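Local atomic coordinates of type III effector HopA1 (Pseudomonas syringae pv. tomato str. DC3000, PDB entry 4RSX), a protein that is a type III secretion effector that the plant pathogen probably delivers into host cells, with a molecular activity that remains unclear. Residues Ala37-Phe51 with Lys144-Asp156. Sequence-based numbering, arbitrary orientation.
Sequences APHSHPMSDEQQEEF and KVIGPACHGQMTD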
loop_
_atom_site.group_PDB
_atom_site.type_symbol
_atom_site.label_atom_id
_atom_site.label_comp_id
_atom_site.label_asym_id
_atom_site.label_seq_id
_atom_site.Cartn_x
_atom_site.Cartn_y
_atom_site.Cartn_z
ATOM N N ALA A 37 -8.788 -8.403 2.272
ATOM C CA ALA A 37 -9.032 -6.972 2.074
ATOM C C ALA A 37 -10.293 -6.536 2.819
ATOM O O ALA A 37 -11.215 -7.332 2.999
ATOM C CB ALA A 37 -9.162 -6.655 0.591
ATOM N N PRO A 38 -10.335 -5.267 3.257
ATOM C CA PRO A 38 -11.597 -4.702 3.758
ATOM C C PRO A 38 -12.626 -4.689 2.624
ATOM O O PRO A 38 -12.239 -4.750 1.446
ATOM C CB PRO A 38 -11.211 -3.263 4.121
ATOM C CG PRO A 38 -10.056 -2.944 3.189
ATOM C CD PRO A 38 -9.277 -4.244 3.139
ATOM N N HIS A 39 -13.912 -4.622 2.941
ATOM C CA HIS A 39 -14.901 -4.723 1.868
ATOM C C HIS A 39 -16.018 -3.682 1.907
ATOM O O HIS A 39 -17.192 -4.029 1.782
ATOM C CB HIS A 39 -15.465 -6.147 1.784
ATOM C CG HIS A 39 -14.454 -7.168 1.353
ATOM N ND1 HIS A 39 -13.788 -7.097 0.144
ATOM C CD2 HIS A 39 -13.989 -8.282 1.973
ATOM C CE1 HIS A 39 -12.958 -8.122 0.037
ATOM N NE2 HIS A 39 -13.059 -8.855 1.133
ATOM N N SER A 40 -15.639 -2.410 2.056
ATOM C CA SER A 40 -16.594 -1.297 2.049
ATOM C C SER A 40 -17.404 -1.241 0.756
ATOM O O SER A 40 -16.916 -1.605 -0.322
ATOM C CB SER A 40 -15.875 0.045 2.228
ATOM O OG SER A 40 -15.393 0.224 3.552
ATOM N N HIS A 41 -18.645 -0.785 0.866
ATOM C CA HIS A 41 -19.448 -0.517 -0.318
ATOM C C HIS A 41 -18.858 0.742 -0.941
ATOM O O HIS A 41 -18.409 1.632 -0.225
ATOM C CB HIS A 41 -20.912 -0.318 0.064
ATOM C CG HIS A 41 -21.866 -0.485 -1.077
ATOM N ND1 HIS A 41 -22.329 0.578 -1.826
ATOM C CD2 HIS A 41 -22.456 -1.592 -1.593
ATOM C CE1 HIS A 41 -23.156 0.135 -2.758
ATOM N NE2 HIS A 41 -23.250 -1.177 -2.639
ATOM N N PRO A 42 -18.823 0.811 -2.278
ATOM C CA PRO A 42 -18.158 1.956 -2.912
ATOM C C PRO A 42 -18.828 3.277 -2.572
ATOM O O PRO A 42 -20.007 3.298 -2.178
ATOM C CB PRO A 42 -18.334 1.687 -4.412
ATOM C CG PRO A 42 -18.649 0.202 -4.524
ATOM C CD PRO A 42 -19.366 -0.147 -3.263
ATOM N N MET A 43 -18.076 4.363 -2.713
ATOM C CA MET A 43 -18.655 5.696 -2.679
ATOM C C MET A 43 -19.649 5.834 -3.843
ATOM O O MET A 43 -19.618 5.056 -4.803
ATOM C CB MET A 43 -17.555 6.757 -2.780
ATOM C CG MET A 43 -16.998 6.915 -4.178
ATOM S SD MET A 43 -15.611 8.071 -4.302
ATOM C CE MET A 43 -14.275 7.051 -3.652
ATOM N N SER A 44 -20.534 6.820 -3.755
ATOM C CA SER A 44 -21.608 6.979 -4.736
ATOM C C SER A 44 -21.074 7.382 -6.116
ATOM O O SER A 44 -19.885 7.702 -6.261
ATOM C CB SER A 44 -22.602 8.028 -4.239
ATOM O OG SER A 44 -22.005 9.317 -4.233
ATOM N N ASP A 45 -21.946 7.369 -7.126
ATOM C CA ASP A 45 -21.565 7.818 -8.473
ATOM C C ASP A 45 -21.038 9.257 -8.505
ATOM O O ASP A 45 -20.011 9.539 -9.136
ATOM C CB ASP A 45 -22.740 7.682 -9.452
ATOM C CG ASP A 45 -22.864 6.286 -10.030
ATOM O OD1 ASP A 45 -23.982 5.928 -10.460
ATOM O OD2 ASP A 45 -21.855 5.545 -10.055
ATOM N N GLU A 46 -21.744 10.162 -7.832
ATOM C CA GLU A 46 -21.323 11.553 -7.760
ATOM C C GLU A 46 -20.002 11.683 -7.025
ATOM O O GLU A 46 -19.167 12.515 -7.378
ATOM C CB GLU A 46 -22.371 12.394 -7.024
ATOM C CG GLU A 46 -23.501 12.869 -7.887
ATOM C CD GLU A 46 -24.589 13.536 -7.081
ATOM O OE1 GLU A 46 -25.683 12.931 -6.977
ATOM O OE2 GLU A 46 -24.340 14.646 -6.544
ATOM N N GLN A 47 -19.834 10.886 -5.974
ATOM C CA GLN A 47 -18.596 10.923 -5.206
ATOM C C GLN A 47 -17.404 10.482 -6.067
ATOM O O GLN A 47 -16.347 11.115 -6.031
ATOM C CB GLN A 47 -18.746 10.129 -3.898
ATOM C CG GLN A 47 -19.554 10.919 -2.837
ATOM C CD GLN A 47 -19.940 10.084 -1.633
ATOM O OE1 GLN A 47 -19.992 8.843 -1.697
ATOM N NE2 GLN A 47 -20.209 10.757 -0.517
ATOM N N GLN A 48 -17.601 9.441 -6.875
ATOM C CA GLN A 48 -16.588 8.990 -7.843
ATOM C C GLN A 48 -16.217 10.083 -8.842
ATOM O O GLN A 48 -15.036 10.360 -9.091
ATOM C CB GLN A 48 -17.078 7.726 -8.572
ATOM C CG GLN A 48 -17.260 6.538 -7.618
ATOM C CD GLN A 48 -17.766 5.261 -8.290
ATOM O OE1 GLN A 48 -17.363 4.919 -9.407
ATOM N NE2 GLN A 48 -18.639 4.543 -7.595
ATOM N N GLU A 49 -17.234 10.730 -9.395
ATOM C CA GLU A 49 -17.000 11.814 -10.335
ATOM C C GLU A 49 -16.252 12.981 -9.694
ATOM O O GLU A 49 -15.365 13.563 -10.313
ATOM C CB GLU A 49 -18.326 12.270 -10.963
ATOM C CG GLU A 49 -18.973 11.192 -11.851
ATOM C CD GLU A 49 -18.232 10.994 -13.179
ATOM O OE1 GLU A 49 -17.394 11.854 -13.535
ATOM O OE2 GLU A 49 -18.490 9.985 -13.871
ATOM N N GLU A 50 -16.607 13.319 -8.460
ATOM C CA GLU A 50 -15.900 14.354 -7.702
ATOM C C GLU A 50 -14.426 13.950 -7.531
ATOM O O GLU A 50 -13.515 14.787 -7.591
ATOM C CB GLU A 50 -16.580 14.564 -6.333
ATOM C CG GLU A 50 -15.916 15.622 -5.435
ATOM C CD GLU A 50 -16.384 15.552 -3.971
ATOM O OE1 GLU A 50 -17.154 14.627 -3.623
ATOM O OE2 GLU A 50 -15.973 16.419 -3.160
ATOM N N PHE A 51 -14.200 12.655 -7.338
ATOM C CA PHE A 51 -12.848 12.135 -7.181
ATOM C C PHE A 51 -12.021 12.385 -8.450
ATOM O O PHE A 51 -10.933 12.966 -8.393
ATOM C CB PHE A 51 -12.892 10.638 -6.847
ATOM C CG PHE A 51 -11.552 10.059 -6.522
ATOM C CD1 PHE A 51 -11.085 10.059 -5.211
ATOM C CD2 PHE A 51 -10.745 9.536 -7.522
ATOM C CE1 PHE A 51 -9.837 9.544 -4.903
ATOM C CE2 PHE A 51 -9.490 9.010 -7.217
ATOM C CZ PHE A 51 -9.033 9.020 -5.910
ATOM N N LYS A 144 0.126 6.559 -4.367
ATOM C CA LYS A 144 -0.842 6.058 -5.337
ATOM C C LYS A 144 -2.215 5.894 -4.706
ATOM O O LYS A 144 -2.341 5.574 -3.514
ATOM C CB LYS A 144 -0.368 4.754 -6.016
ATOM C CG LYS A 144 -0.765 3.484 -5.288
ATOM C CD LYS A 144 -0.286 2.183 -5.974
ATOM C CE LYS A 144 -0.513 0.991 -4.995
ATOM N NZ LYS A 144 -0.044 -0.359 -5.499
ATOM N N VAL A 145 -3.244 6.139 -5.507
ATOM C CA VAL A 145 -4.613 5.892 -5.074
ATOM C C VAL A 145 -5.333 5.071 -6.136
ATOM O O VAL A 145 -5.147 5.296 -7.340
ATOM C CB VAL A 145 -5.367 7.218 -4.771
ATOM C CG1 VAL A 145 -4.762 7.899 -3.544
ATOM C CG2 VAL A 145 -5.300 8.163 -5.968
ATOM N N ILE A 146 -6.120 4.096 -5.685
ATOM C CA ILE A 146 -6.937 3.272 -6.570
ATOM C C ILE A 146 -8.119 4.110 -7.083
ATOM O O ILE A 146 -8.566 5.045 -6.402
ATOM C CB ILE A 146 -7.463 2.036 -5.809
ATOM C CG1 ILE A 146 -8.100 1.009 -6.741
ATOM C CG2 ILE A 146 -8.496 2.442 -4.790
ATOM C CD1 ILE A 146 -7.187 0.471 -7.792
ATOM N N GLY A 147 -8.604 3.794 -8.285
ATOM C CA GLY A 147 -9.794 4.438 -8.817
ATOM C C GLY A 147 -10.980 4.385 -7.858
ATOM O O GLY A 147 -11.130 3.416 -7.100
ATOM N N PRO A 148 -11.841 5.418 -7.904
ATOM C CA PRO A 148 -12.953 5.624 -6.961
ATOM C C PRO A 148 -13.968 4.489 -6.900
ATOM O O PRO A 148 -14.599 4.299 -5.854
ATOM C CB PRO A 148 -13.631 6.902 -7.481
ATOM C CG PRO A 148 -13.210 7.010 -8.925
ATOM C CD PRO A 148 -11.805 6.468 -8.940
ATOM N N ALA A 149 -14.139 3.738 -7.980
ATOM C CA ALA A 149 -15.095 2.635 -7.930
ATOM C C ALA A 149 -14.605 1.513 -7.009
ATOM O O ALA A 149 -15.407 0.731 -6.506
ATOM C CB ALA A 149 -15.395 2.108 -9.325
ATOM N N CYS A 150 -13.291 1.437 -6.788
ATOM C CA CYS A 150 -12.709 0.333 -6.012
ATOM C C CYS A 150 -12.146 0.763 -4.665
ATOM O O CYS A 150 -11.705 -0.077 -3.883
ATOM C CB CYS A 150 -11.592 -0.357 -6.808
ATOM S SG CYS A 150 -12.128 -1.133 -8.350
ATOM N N HIS A 151 -12.137 2.064 -4.394
ATOM C CA HIS A 151 -11.597 2.537 -3.126
ATOM C C HIS A 151 -12.379 1.943 -1.957
ATOM O O HIS A 151 -13.607 2.052 -1.911
ATOM C CB HIS A 151 -11.630 4.055 -3.055
ATOM C CG HIS A 151 -10.579 4.635 -2.162
ATOM N ND1 HIS A 151 -9.597 5.485 -2.624
ATOM C CD2 HIS A 151 -10.354 4.482 -0.835
ATOM C CE1 HIS A 151 -8.817 5.839 -1.616
ATOM N NE2 HIS A 151 -9.250 5.238 -0.521
ATOM N N GLY A 152 -11.665 1.303 -1.024
ATOM C CA GLY A 152 -12.298 0.667 0.120
ATOM C C GLY A 152 -12.439 -0.838 -0.039
ATOM O O GLY A 152 -12.857 -1.530 0.895
ATOM N N GLN A 153 -12.081 -1.349 -1.216
ATOM C CA GLN A 153 -12.173 -2.785 -1.487
ATOM C C GLN A 153 -10.820 -3.470 -1.675
ATOM O O GLN A 153 -10.763 -4.680 -1.896
ATOM C CB GLN A 153 -13.005 -3.035 -2.746
ATOM C CG GLN A 153 -14.492 -2.827 -2.593
ATOM C CD GLN A 153 -15.163 -2.563 -3.932
ATOM O OE1 GLN A 153 -15.863 -1.566 -4.095
ATOM N NE2 GLN A 153 -14.938 -3.448 -4.901
ATOM N N MET A 154 -9.741 -2.696 -1.616
ATOM C CA MET A 154 -8.394 -3.223 -1.847
ATOM C C MET A 154 -7.581 -3.151 -0.572
ATOM O O MET A 154 -7.879 -2.348 0.311
ATOM C CB MET A 154 -7.654 -2.390 -2.898
ATOM C CG MET A 154 -8.468 -1.988 -4.094
ATOM S SD MET A 154 -9.292 -3.416 -4.801
ATOM C CE MET A 154 -7.889 -4.483 -5.138
ATOM N N THR A 155 -6.528 -3.960 -0.486
ATOM C CA THR A 155 -5.591 -3.838 0.624
ATOM C C THR A 155 -4.748 -2.588 0.455
ATOM O O THR A 155 -4.172 -2.093 1.418
ATOM C CB THR A 155 -4.664 -5.045 0.723
ATOM O OG1 THR A 155 -3.998 -5.238 -0.534
ATOM C CG2 THR A 155 -5.462 -6.308 1.092
ATOM N N ASP A 156 -4.696 -2.070 -0.767
ATOM C CA ASP A 156 -3.844 -0.922 -1.077
ATOM C C ASP A 156 -4.592 0.217 -1.805
ATOM O O ASP A 156 -4.151 0.685 -2.855
ATOM C CB ASP A 156 -2.597 -1.379 -1.871
ATOM C CG ASP A 156 -2.959 -2.091 -3.173
ATOM O OD1 ASP A 156 -4.149 -2.454 -3.349
ATOM O OD2 ASP A 156 -2.058 -2.292 -4.022
HETATM O O HOH W 1 -12.828 -0.271 3.647
HETATM O O HOH W 2 -15.443 3.408 -3.263
#
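The ring of Phe51 meets residues 144-156 in two ways: Val145 CG2 lies at its edge, near the ring plane, 3.8 Å from CZ, while Pro148 comes in obliquely, with CD 3.5 Å from CD2. With CG anti to the backbone N (chi1 -174°), the ring reaches from the helix past Pro148 to the end of strand 140-146; Thr124 and Thr127 of helix 123-136 also touch it. At the other end of the contact Ala37 O lies over one face of the His39 ring, offset toward the rim, and Gln153 O comes to that ring obliquely. This is packing within a fold built on a seven-stranded antiparallel sheet with helices packed against it: residues 37-44 and the start of helix 45-58 run along the connection between two neighbouring strands, 140-146 and 158-162.

Pro148 is wedged between Phe51 and Gln48, its CB 3.6 Å from Gln48 CG. Met43, its chain turned at the CG-SD bond, brings CE against Pro148 O and His151 CB. Gln48 is extended beyond CG, and its OE1 rests by the methyl of Ala149, while NE2 gives Met43 O a nearly straight hydrogen bond (167°) with the acceptor in the amide plane. That bond fixes the rotation of the amide, beside Ala149, and ties it to the loop before its own helix; Ser44, the N-cap, and Gln47 form a capping box there. A water accepts from Met43 N and lies within hydrogen-bonding distance of both Pro148 O and His151 O, joining the two backbones.

Farther along, Cys150-Gln153 form a type II beta turn, with Gly152 facing Ser40. Beyond it, Ala37 CB packs on Thr155 CG2 at 3.7 Å, and Pro38 O receives a CA-H...O contact from Gln153. Gly152 O is gripped twice: a second water, also bonded to Ser40 OG, donates to it, and Ser40 N donates over 3.1 Å from above the carbonyl plane, 42° out of it.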